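Side-chain contacts in probable branched-chain-amino-acid aminotransferase (Thermotoga maritima MSB8, PDB 3CSW), which probably transfers the amino group of leucine, isoleucine and valine to 2-oxoglutarate, using pyridoxal 5'-phosphate as cofactor: residues 203-206 against 207-211; 237-240 against 241-244; 269-272 against 273-277; 276-279 against 280-283. One frame throughout, in Å; residues are numbered along the deposited sequence.

Interaction 1. Residues 203-206 against 207-211; sequences ITRE and NVIKL. With PLP (pyridoxal-5'-phosphate), chain E.
Asn-207 folds its amide back along the helix onto Ile-203, one turn earlier. Its CB rests 3.6 Å from Thr-204 O. With chi1 at -83° the amide carbon CG lies beside the backbone N, opposite the carbonyl carbon, a setting that turns the amide back on the preceding turn. There ND2 reaches Ile-203 O at 3.0 Å in a bent, weak hydrogen bond (130° at the hydrogen) and passes 3.8 Å from Ile-203 CG2. Ile-203 O is thus shared, because it also accepts the helical bond from Asn-207 N. At the other branch of the amide, OD1 takes a hydrogen bond from Asn-281 ND2, which holds the group against rotation.

On another side of the helix Arg-205 runs out extended alongside Ile-209. Ile-209 CD1 lies over one face of the guanidinium, toward its rim, 3.7 Å from Arg-205 NH1, while NH2 forms a salt bridge with Glu-221 and bonds to Pro-193 O. Glu-206 and Lys-210 also lie side by side, but only their aliphatic parts meet, Glu-206 CG being 3.9 Å from Lys-210 CE. Their charged ends pair with Lys-58 and Glu-280 respectively.

At the first turn the chain grips the cofactor phosphate. Ile-203 N gives a hydrogen bond of 2.9 Å to PLP O1P. Thr-204 donates to PLP O2P twice, from its backbone N and, at 2.7 Å, from OG1. Amides and a hydroxyl at a helix N-terminus holding a phosphate form part of the phosphate-binding end of the PLP site, here on the helix of the beta-alpha-beta unit 189-193, 203-214, 219-222.

Interaction 2. Residues 237-240 against 241-244; sequences LTHT and SAGV. With PLP (pyridoxal-5'-phosphate), chain E.
His-239 spreads its imidazole over the turn that follows it, with Ala-242 against the ring and Ser-241 at its rim. Ala-242 CB is 3.6 Å from His-239 NE2 and Ala-242 N lies over one face, whereas Ser-241 OG approaches the edge near the ring plane, 3.0 Å from His-239 CE1. The torsion behind this is chi1 of 62°, which sets the ring carbon CG between the backbone N and the carbonyl carbon. NE2 is hydrogen-bonded to Tyr-163 OH, and Phe-179 meets the imidazole in an edge-to-face stack, so the ring is fixed from several directions. With an alanine in place of His-239, Tyr-163 OH would probably lose its imidazole mate and a gap would open beside Ala-242 CB and the Phe-179 ring.

Beneath the ring the backbone closes on itself. His-239 and Gly-243 form an antiparallel hydrogen-bonded pair, with Gly-243 N to His-239 O at 2.9 Å and His-239 N to Gly-243 O at 3.3 Å; Ala-242 N adds a weak bond to His-239 O. Gly-243 has backbone angles at which a CB would jam against the Ala-242 carbonyl oxygen. In the next, non-hydrogen-bonded pair, Thr-238 and Val-244 share the sheet face that meets helix 203-214.

Thr-240 serves the cofactor. Its OG1 hydrogen-bonds PLP O3P at 2.8 Å, and its backbone N binds the same oxygen at 3.1 Å, giving that atom a double grip. This is a tight beta hairpin, strands 234-239 and 243-247, whose turn supplies part of the phosphate pocket of the PLP site.

Interaction 3. Residues 269-272 against 273-277; sequences ENFE and PFVLN
The Phe-271 ring carries Val-275 CG1 on one face: the methyl sits 3.9 Å from the ring centroid, 19° off the normal, in a CH-pi contact between residues one helical turn apart. The methyl is displaced toward the rim, closest to Phe-271 CE1. Around the same ring lie Thr-204 and Val-208 of helix 203-214 and Tyr-49 of strand 42-49. The second phenyl, Phe-274, takes a separate course toward Leu-211 and Ser-214, while the Asn-270 amide turns back along the helix and its ND2 hydrogen-bonds Thr-266 O.

All this belongs to the last turns of helix 262-276, kinked at an internal proline. Pro-273 has no N-H, and Glu-269 O faces its CD methylene at 3.7 Å instead of a donor; the ring's CG also packs against Asn-270 O. Beyond the proline the helical pattern resumes, with Phe-274 N bonded to Asn-270 O and Val-275 N to Phe-271 O at 2.9 Å.

Phe-271 CG is trans to its backbone N (chi1 -179°), which carries the ring toward helix 203-214 while leaving its face to Val-275. Were an alanine to stand in for Phe-271, Val-275 CG1 would probably lose the surface it rests on and a gap would open beside Thr-204 and Val-208.

Along the more exposed flank Glu-272 and Leu-276 run side by side in the same direction, the aliphatic CG of the glutamate 3.8 Å from Leu-276 CD1. Leu-276 N also donates to Glu-272 O, and that carbonyl oxygen lies 3.2 Å from Leu-276 CG.

Interaction 4. Residues 276-279 against 280-283; sequences LNLE and ENWV
Trp-282 turns its indole back alongside the chain that leads into it, edge-on to the bend at Leu-278 and Glu-279. The six-membered part of the indole reaches Leu-276, with Trp-282 CZ2 3.7 Å from Leu-276 CD2, and the two side chains pass at a slant. At the indole edge, near its plane, Leu-278 O lies 3.3 Å from Trp-282 CD1. NE1 is satisfied by a hydrogen bond to Val-275 O, and Phe-54 meets the ring system edge-to-face. With chi1 at -59°, CG lies opposite the carbonyl carbon, folding the indole back toward residues 276 and 278.

Leu-278 lies alongside Glu-280, both pointing the same way. Its CD2 methyl presses on the carboxylate carbon, Glu-280 CD, at 3.6 Å, while Leu-278 CB touches Asn-281 ND2 at 3.7 Å. The carboxylate has a charged partner as well: Glu-280 OE2 forms a salt bridge with Lys-58, whose amino group also donates to Asn-281 OD1. One lysine therefore ties together two consecutive side chains of the bend.

Glu-279 acts mainly through its backbone. Its O accepts from Trp-282 N at 2.9 Å, with the donor 55° out of the carbonyl plane. Just before it, Leu-278 O accepts from Asn-281 N at 3.1 Å, the donor again raised above the plane. Two successive bonds from residue i+3 back to residue i mark a short 3-10 turn; here it follows helix 262-276 and folds residues 278-282 back against the helix end and helix 203-214.

How the interactions relate
Interactions 1 and 2 meet at the PLP phosphate: helix start 203-204 holds O1P and O2P, while the hairpin turn at Thr-240 holds O3P, and Thr-204 OG1 packs 3.2 Å from Thr-240 N. Lys-145, probably the lysine that carries the cofactor though not bonded to it here, has its side chain about 8 Å from that of Ile-203 and about 7 Å from that of Thr-240. Interaction 3 forms a second layer, Phe-271 CZ lying 3.6 Å from Thr-204 CG2. Interaction 4 continues the chain from it, sharing Leu-276 and Asn-277, and joins interaction 1 through the Lys-210 NZ to Glu-280 OE2 salt bridge of 2.8 Å. Interactions 2 and 4 do not touch; their nearest atoms are about 10 Å apart.

Interaction 1. Residues 203-206 against 207-211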
loop_
_atom_site.group_PDB
_atom_site.type_symbol
_atom_site.label_atom_id
_atom_site.label_comp_id
_atom_site.label_asym_id
_atom_site.label_seq_id
_atom_site.Cartn_x
_atom_site.Cartn_y
_atom_site.Cartn_z
ATOM N N ILE A 203 12.364 -21.649 -12.765
ATOM C CA ILE A 203 12.908 -23.010 -12.827
ATOM C C ILE A 203 14.433 -23.056 -12.577
ATOM O O ILE A 203 14.921 -24.022 -11.990
ATOM C CB ILE A 203 12.527 -23.691 -14.169
ATOM C CG1 ILE A 203 11.001 -23.885 -14.181
ATOM C CG2 ILE A 203 13.357 -25.005 -14.392
ATOM C CD1 ILE A 203 10.409 -24.320 -15.477
ATOM N N THR A 204 15.173 -22.024 -13.000
ATOM C CA THR A 204 16.622 -21.927 -12.686
ATOM C C THR A 204 16.831 -21.690 -11.192
ATOM O O THR A 204 17.673 -22.311 -10.559
ATOM C CB THR A 204 17.336 -20.794 -13.477
ATOM O OG1 THR A 204 16.849 -20.757 -14.819
ATOM C CG2 THR A 204 18.876 -20.984 -13.483
ATOM N N ARG A 205 16.057 -20.760 -10.643
ATOM C CA ARG A 205 16.028 -20.502 -9.202
ATOM C C ARG A 205 15.840 -21.785 -8.376
ATOM O O ARG A 205 16.570 -22.042 -7.450
ATOM C CB ARG A 205 14.899 -19.500 -8.923
ATOM C CG ARG A 205 14.543 -19.251 -7.457
ATOM C CD ARG A 205 13.223 -18.538 -7.339
ATOM N NE ARG A 205 12.953 -18.179 -5.958
ATOM C CZ ARG A 205 12.377 -18.990 -5.073
ATOM N NH1 ARG A 205 11.988 -20.215 -5.422
ATOM N NH2 ARG A 205 12.176 -18.562 -3.839
ATOM N N GLU A 206 14.824 -22.556 -8.702
ATOM C CA GLU A 206 14.499 -23.792 -8.031
ATOM C C GLU A 206 15.694 -24.742 -8.033
ATOM O O GLU A 206 16.055 -25.274 -6.985
ATOM C CB GLU A 206 13.292 -24.399 -8.759
ATOM C CG GLU A 206 12.780 -25.773 -8.372
ATOM C CD GLU A 206 11.838 -26.306 -9.497
ATOM O OE1 GLU A 206 10.731 -25.739 -9.725
ATOM O OE2 GLU A 206 12.250 -27.244 -10.201
ATOM N N ASN A 207 16.302 -24.936 -9.208
ATOM C CA ASN A 207 17.482 -25.788 -9.371
ATOM C C ASN A 207 18.691 -25.325 -8.586
ATOM O O ASN A 207 19.430 -26.158 -8.038
ATOM C CB ASN A 207 17.849 -25.930 -10.847
ATOM C CG ASN A 207 17.031 -27.006 -11.546
ATOM O OD1 ASN A 207 17.121 -28.188 -11.207
ATOM N ND2 ASN A 207 16.268 -26.610 -12.542
ATOM N N VAL A 208 18.890 -24.004 -8.523
ATOM C CA VAL A 208 20.005 -23.421 -7.774
ATOM C C VAL A 208 19.819 -23.642 -6.271
ATOM O O VAL A 208 20.786 -23.930 -5.589
ATOM C CB VAL A 208 20.204 -21.922 -8.120
ATOM C CG1 VAL A 208 21.192 -21.234 -7.160
ATOM C CG2 VAL A 208 20.669 -21.799 -9.595
ATOM N N ILE A 209 18.586 -23.530 -5.772
ATOM C CA ILE A 209 18.281 -23.796 -4.349
ATOM C C ILE A 209 18.628 -25.251 -3.993
ATOM O O ILE A 209 19.289 -25.528 -2.962
ATOM C CB ILE A 209 16.798 -23.448 -3.998
ATOM C CG1 ILE A 209 16.597 -21.930 -4.052
ATOM C CG2 ILE A 209 16.401 -23.964 -2.591
ATOM C CD1 ILE A 209 15.152 -21.470 -4.012
ATOM N N LYS A 210 18.228 -26.178 -4.866
ATOM C CA LYS A 210 18.559 -27.593 -4.689
ATOM C C LYS A 210 20.055 -27.857 -4.789
ATOM O O LYS A 210 20.596 -28.679 -4.047
ATOM C CB LYS A 210 17.800 -28.456 -5.702
ATOM C CG LYS A 210 16.310 -28.380 -5.507
ATOM C CD LYS A 210 15.562 -29.375 -6.367
ATOM C CE LYS A 210 14.080 -28.971 -6.468
ATOM N NZ LYS A 210 13.157 -30.129 -6.550
ATOM N N LEU A 211 20.719 -27.199 -5.726
ATOM C CA LEU A 211 22.170 -27.323 -5.857
ATOM C C LEU A 211 22.859 -26.790 -4.612
ATOM O O LEU A 211 23.804 -27.408 -4.105
ATOM C CB LEU A 211 22.683 -26.575 -7.089
ATOM C CG LEU A 211 24.196 -26.474 -7.289
ATOM C CD1 LEU A 211 24.821 -27.844 -7.469
ATOM C CD2 LEU A 211 24.488 -25.587 -8.476
HETATM N N1 PLP E . 11.398 -13.468 -13.426
HETATM C C2 PLP E . 10.694 -13.027 -14.542
HETATM C C2A PLP E . 9.891 -11.770 -14.406
HETATM C C3 PLP E . 10.756 -13.757 -15.749
HETATM O O3 PLP E . 10.138 -13.295 -16.887
HETATM C C4 PLP E . 11.535 -14.938 -15.811
HETATM C C4A PLP E . 11.671 -15.699 -17.100
HETATM O O4A PLP E . 12.503 -15.338 -17.953
HETATM C C5 PLP E . 12.242 -15.359 -14.671
HETATM C C6 PLP E . 12.154 -14.621 -13.489
HETATM C C5A PLP E . 13.262 -16.473 -14.741
HETATM O O4P PLP E . 12.618 -17.736 -14.644
HETATM P P PLP E . 13.264 -19.100 -15.264
HETATM O O1P PLP E . 12.203 -20.219 -15.270
HETATM O O2P PLP E . 14.432 -19.524 -14.420
HETATM O O3P PLP E . 13.708 -18.737 -16.675
#

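Interaction 2. Residues 237-240 against 241-244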
loop_
_atom_site.group_PDB
_atom_site.type_symbol
_atom_site.label_atom_id
_atom_site.label_comp_id
_atom_site.label_asym_id
_atom_site.label_seq_id
_atom_site.Cartn_x
_atom_site.Cartn_y
_atom_site.Cartn_z
ATOM N N LEU A 237 22.178 -13.465 -10.626
ATOM C CA LEU A 237 20.887 -13.664 -11.250
ATOM C C LEU A 237 20.771 -15.080 -11.780
ATOM O O LEU A 237 21.778 -15.730 -12.075
ATOM C CB LEU A 237 20.695 -12.701 -12.426
ATOM C CG LEU A 237 20.989 -11.222 -12.214
ATOM C CD1 LEU A 237 20.892 -10.459 -13.546
ATOM C CD2 LEU A 237 20.067 -10.633 -11.126
ATOM N N THR A 238 19.539 -15.555 -11.924
ATOM C CA THR A 238 19.286 -16.855 -12.535
ATOM C C THR A 238 18.188 -16.731 -13.600
ATOM O O THR A 238 17.150 -16.141 -13.355
ATOM C CB THR A 238 18.872 -17.924 -11.458
ATOM O OG1 THR A 238 17.624 -17.562 -10.854
ATOM C CG2 THR A 238 19.929 -18.056 -10.369
ATOM N N HIS A 239 18.419 -17.287 -14.780
ATOM C CA HIS A 239 17.380 -17.374 -15.809
ATOM C C HIS A 239 17.695 -18.504 -16.793
ATOM O O HIS A 239 18.822 -18.938 -16.895
ATOM C CB HIS A 239 17.150 -16.020 -16.524
ATOM C CG HIS A 239 18.338 -15.480 -17.260
ATOM N ND1 HIS A 239 18.464 -15.553 -18.638
ATOM C CD2 HIS A 239 19.439 -14.829 -16.817
ATOM C CE1 HIS A 239 19.596 -14.978 -19.003
ATOM N NE2 HIS A 239 20.209 -14.534 -17.924
ATOM N N THR A 240 16.682 -18.968 -17.514
ATOM C CA THR A 240 16.795 -20.134 -18.375
ATOM C C THR A 240 18.012 -20.152 -19.319
ATOM O O THR A 240 18.774 -21.136 -19.350
ATOM C CB THR A 240 15.485 -20.351 -19.217
ATOM O OG1 THR A 240 14.435 -20.861 -18.377
ATOM C CG2 THR A 240 15.718 -21.340 -20.325
ATOM N N SER A 241 18.198 -19.076 -20.083
ATOM C CA SER A 241 19.182 -19.110 -21.156
ATOM C C SER A 241 20.601 -19.236 -20.662
ATOM O O SER A 241 21.363 -20.001 -21.239
ATOM C CB SER A 241 19.031 -17.910 -22.118
ATOM O OG SER A 241 19.131 -16.673 -21.440
ATOM N N ALA A 242 20.929 -18.546 -19.571
ATOM C CA ALA A 242 22.297 -18.408 -19.117
ATOM C C ALA A 242 22.642 -19.159 -17.832
ATOM O O ALA A 242 23.810 -19.377 -17.571
ATOM C CB ALA A 242 22.637 -16.911 -18.961
ATOM N N GLY A 243 21.657 -19.565 -17.034
ATOM C CA GLY A 243 21.933 -20.260 -15.770
ATOM C C GLY A 243 22.259 -19.270 -14.653
ATOM O O GLY A 243 21.457 -18.384 -14.381
ATOM N N VAL A 244 23.430 -19.403 -14.027
ATOM C CA VAL A 244 23.865 -18.466 -12.968
ATOM C C VAL A 244 24.665 -17.316 -13.579
ATOM O O VAL A 244 25.616 -17.552 -14.301
ATOM C CB VAL A 244 24.702 -19.168 -11.874
ATOM C CG1 VAL A 244 25.317 -18.142 -10.895
ATOM C CG2 VAL A 244 23.868 -20.198 -11.141
HETATM N N1 PLP E . 11.398 -13.468 -13.426
HETATM C C2 PLP E . 10.694 -13.027 -14.542
HETATM C C2A PLP E . 9.891 -11.770 -14.406
HETATM C C3 PLP E . 10.756 -13.757 -15.749
HETATM O O3 PLP E . 10.138 -13.295 -16.887
HETATM C C4 PLP E . 11.535 -14.938 -15.811
HETATM C C4A PLP E . 11.671 -15.699 -17.100
HETATM O O4A PLP E . 12.503 -15.338 -17.953
HETATM C C5 PLP E . 12.242 -15.359 -14.671
HETATM C C6 PLP E . 12.154 -14.621 -13.489
HETATM C C5A PLP E . 13.262 -16.473 -14.741
HETATM O O4P PLP E . 12.618 -17.736 -14.644
HETATM P P PLP E . 13.264 -19.100 -15.264
HETATM O O1P PLP E . 12.203 -20.219 -15.270
HETATM O O2P PLP E . 14.432 -19.524 -14.420
HETATM O O3P PLP E . 13.708 -18.737 -16.675
#

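Interaction 3. Residues 269-272 against 273-277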
loop_
_atom_site.group_PDB
_atom_site.type_symbol
_atom_site.label_atom_id
_atom_site.label_comp_id
_atom_site.label_asym_id
_atom_site.label_seq_id
_atom_site.Cartn_x
_atom_site.Cartn_y
_atom_site.Cartn_z
ATOM N N GLU A 269 29.893 -23.233 -11.532
ATOM C CA GLU A 269 30.662 -24.326 -12.098
ATOM C C GLU A 269 29.919 -25.665 -11.940
ATOM O O GLU A 269 29.988 -26.517 -12.825
ATOM C CB GLU A 269 32.102 -24.353 -11.564
ATOM C CG GLU A 269 32.281 -24.719 -10.098
ATOM C CD GLU A 269 33.708 -24.423 -9.558
ATOM O OE1 GLU A 269 34.393 -23.523 -10.118
ATOM O OE2 GLU A 269 34.124 -25.073 -8.555
ATOM N N ASN A 270 29.168 -25.819 -10.848
ATOM C CA ASN A 270 28.417 -27.049 -10.581
ATOM C C ASN A 270 27.017 -27.111 -11.175
ATOM O O ASN A 270 26.389 -28.174 -11.163
ATOM C CB ASN A 270 28.352 -27.275 -9.069
ATOM C CG ASN A 270 29.691 -27.748 -8.498
ATOM O OD1 ASN A 270 30.072 -28.881 -8.727
ATOM N ND2 ASN A 270 30.402 -26.885 -7.773
ATOM N N PHE A 271 26.528 -25.981 -11.700
ATOM C CA PHE A 271 25.140 -25.877 -12.180
ATOM C C PHE A 271 24.802 -26.892 -13.277
ATOM O O PHE A 271 23.906 -27.724 -13.114
ATOM C CB PHE A 271 24.815 -24.443 -12.658
ATOM C CG PHE A 271 23.395 -24.273 -13.127
ATOM C CD1 PHE A 271 22.360 -24.130 -12.211
ATOM C CD2 PHE A 271 23.083 -24.305 -14.474
ATOM C CE1 PHE A 271 21.051 -24.011 -12.636
ATOM C CE2 PHE A 271 21.766 -24.179 -14.898
ATOM C CZ PHE A 271 20.757 -24.033 -13.988
ATOM N N GLU A 272 25.517 -26.819 -14.391
ATOM C CA GLU A 272 25.220 -27.670 -15.546
ATOM C C GLU A 272 25.327 -29.184 -15.252
ATOM O O GLU A 272 24.394 -29.931 -15.578
ATOM C CB GLU A 272 26.058 -27.255 -16.754
ATOM C CG GLU A 272 25.604 -27.899 -18.063
ATOM C CD GLU A 272 26.235 -27.275 -19.302
ATOM O OE1 GLU A 272 26.353 -26.028 -19.351
ATOM O OE2 GLU A 272 26.579 -28.033 -20.239
ATOM N N PRO A 273 26.446 -29.649 -14.658
ATOM C CA PRO A 273 26.474 -31.060 -14.284
ATOM C C PRO A 273 25.359 -31.478 -13.332
ATOM O O PRO A 273 24.825 -32.567 -13.475
ATOM C CB PRO A 273 27.863 -31.256 -13.640
ATOM C CG PRO A 273 28.391 -29.929 -13.409
ATOM C CD PRO A 273 27.734 -28.996 -14.378
ATOM N N PHE A 274 25.000 -30.628 -12.378
ATOM C CA PHE A 274 23.911 -30.944 -11.449
ATOM C C PHE A 274 22.553 -31.055 -12.168
ATOM O O PHE A 274 21.818 -32.014 -11.973
ATOM C CB PHE A 274 23.851 -29.899 -10.329
ATOM C CG PHE A 274 22.710 -30.100 -9.363
ATOM C CD1 PHE A 274 22.847 -30.949 -8.270
ATOM C CD2 PHE A 274 21.496 -29.423 -9.538
ATOM C CE1 PHE A 274 21.777 -31.136 -7.367
ATOM C CE2 PHE A 274 20.427 -29.625 -8.660
ATOM C CZ PHE A 274 20.582 -30.468 -7.560
ATOM N N VAL A 275 22.216 -30.078 -12.998
ATOM C CA VAL A 275 20.889 -30.075 -13.639
ATOM C C VAL A 275 20.768 -31.142 -14.741
ATOM O O VAL A 275 19.686 -31.692 -14.961
ATOM C CB VAL A 275 20.476 -28.660 -14.137
ATOM C CG1 VAL A 275 20.509 -27.678 -12.972
ATOM C CG2 VAL A 275 21.364 -28.194 -15.327
ATOM N N LEU A 276 21.878 -31.444 -15.410
ATOM C CA LEU A 276 21.892 -32.479 -16.418
ATOM C C LEU A 276 21.658 -33.863 -15.796
ATOM O O LEU A 276 21.163 -34.754 -16.472
ATOM C CB LEU A 276 23.206 -32.479 -17.210
ATOM C CG LEU A 276 23.468 -31.383 -18.245
ATOM C CD1 LEU A 276 24.876 -31.583 -18.816
ATOM C CD2 LEU A 276 22.461 -31.462 -19.351
ATOM N N ASN A 277 21.964 -34.045 -14.514
ATOM C CA ASN A 277 21.734 -35.347 -13.898
ATOM C C ASN A 277 20.588 -35.396 -12.889
ATOM O O ASN A 277 20.443 -36.379 -12.174
ATOM C CB ASN A 277 23.033 -35.942 -13.320
ATOM C CG ASN A 277 23.070 -37.500 -13.386
ATOM O OD1 ASN A 277 22.366 -38.144 -14.170
ATOM N ND2 ASN A 277 23.906 -38.086 -12.562
#

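Interaction 4. Residues 276-279 against 280-283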
loop_
_atom_site.group_PDB
_atom_site.type_symbol
_atom_site.label_atom_id
_atom_site.label_comp_id
_atom_site.label_asym_id
_atom_site.label_seq_id
_atom_site.Cartn_x
_atom_site.Cartn_y
_atom_site.Cartn_z
ATOM N N LEU A 276 21.878 -31.444 -15.410
ATOM C CA LEU A 276 21.892 -32.479 -16.418
ATOM C C LEU A 276 21.658 -33.863 -15.796
ATOM O O LEU A 276 21.163 -34.754 -16.472
ATOM C CB LEU A 276 23.206 -32.479 -17.210
ATOM C CG LEU A 276 23.468 -31.383 -18.245
ATOM C CD1 LEU A 276 24.876 -31.583 -18.816
ATOM C CD2 LEU A 276 22.461 -31.462 -19.351
ATOM N N ASN A 277 21.964 -34.045 -14.514
ATOM C CA ASN A 277 21.734 -35.347 -13.898
ATOM C C ASN A 277 20.588 -35.396 -12.889
ATOM O O ASN A 277 20.443 -36.379 -12.174
ATOM C CB ASN A 277 23.033 -35.942 -13.320
ATOM C CG ASN A 277 23.070 -37.500 -13.386
ATOM O OD1 ASN A 277 22.366 -38.144 -14.170
ATOM N ND2 ASN A 277 23.906 -38.086 -12.562
ATOM N N LEU A 278 19.746 -34.366 -12.871
ATOM C CA LEU A 278 18.582 -34.339 -11.990
ATOM C C LEU A 278 17.381 -34.743 -12.856
ATOM O O LEU A 278 17.017 -34.017 -13.773
ATOM C CB LEU A 278 18.416 -32.950 -11.363
ATOM C CG LEU A 278 17.671 -32.917 -10.029
ATOM C CD1 LEU A 278 18.577 -33.435 -8.926
ATOM C CD2 LEU A 278 17.184 -31.504 -9.705
ATOM N N GLU A 279 16.803 -35.914 -12.573
ATOM C CA GLU A 279 15.733 -36.530 -13.407
ATOM C C GLU A 279 14.471 -35.676 -13.576
ATOM O O GLU A 279 13.833 -35.700 -14.629
ATOM C CB GLU A 279 15.342 -37.921 -12.841
ATOM C CG GLU A 279 14.016 -38.508 -13.358
ATOM C CD GLU A 279 14.004 -38.774 -14.867
ATOM O OE1 GLU A 279 15.082 -38.768 -15.486
ATOM O OE2 GLU A 279 12.912 -39.006 -15.442
ATOM N N GLU A 280 14.105 -34.948 -12.537
ATOM C CA GLU A 280 12.931 -34.047 -12.588
ATOM C C GLU A 280 12.998 -32.994 -13.707
ATOM O O GLU A 280 11.969 -32.489 -14.130
ATOM C CB GLU A 280 12.709 -33.365 -11.236
ATOM C CG GLU A 280 13.796 -32.394 -10.829
ATOM C CD GLU A 280 13.567 -31.809 -9.444
ATOM O OE1 GLU A 280 13.558 -32.588 -8.459
ATOM O OE2 GLU A 280 13.422 -30.564 -9.342
ATOM N N ASN A 281 14.198 -32.686 -14.194
ATOM C CA ASN A 281 14.387 -31.780 -15.334
ATOM C C ASN A 281 14.296 -32.452 -16.707
ATOM O O ASN A 281 14.399 -31.774 -17.729
ATOM C CB ASN A 281 15.756 -31.098 -15.231
ATOM C CG ASN A 281 15.863 -30.203 -14.042
ATOM O OD1 ASN A 281 14.913 -29.492 -13.701
ATOM N ND2 ASN A 281 17.027 -30.197 -13.410
ATOM N N TRP A 282 14.112 -33.778 -16.721
ATOM C CA TRP A 282 14.127 -34.569 -17.955
ATOM C C TRP A 282 12.986 -35.554 -18.145
ATOM O O TRP A 282 12.997 -36.303 -19.120
ATOM C CB TRP A 282 15.465 -35.304 -18.077
ATOM C CG TRP A 282 16.624 -34.340 -18.089
ATOM C CD1 TRP A 282 17.459 -34.061 -17.058
ATOM C CD2 TRP A 282 17.021 -33.487 -19.170
ATOM N NE1 TRP A 282 18.374 -33.110 -17.429
ATOM C CE2 TRP A 282 18.128 -32.741 -18.724
ATOM C CE3 TRP A 282 16.565 -33.300 -20.481
ATOM C CZ2 TRP A 282 18.781 -31.810 -19.538
ATOM C CZ3 TRP A 282 17.212 -32.366 -21.286
ATOM C CH2 TRP A 282 18.311 -31.642 -20.810
ATOM N N VAL A 283 11.998 -35.541 -17.261
ATOM C CA VAL A 283 10.813 -36.392 -17.362
ATOM C C VAL A 283 10.184 -36.259 -18.746
ATOM O O VAL A 283 9.954 -35.136 -19.187
ATOM C CB VAL A 283 9.708 -35.954 -16.346
ATOM C CG1 VAL A 283 8.661 -37.040 -16.212
ATOM C CG2 VAL A 283 10.296 -35.628 -14.983
#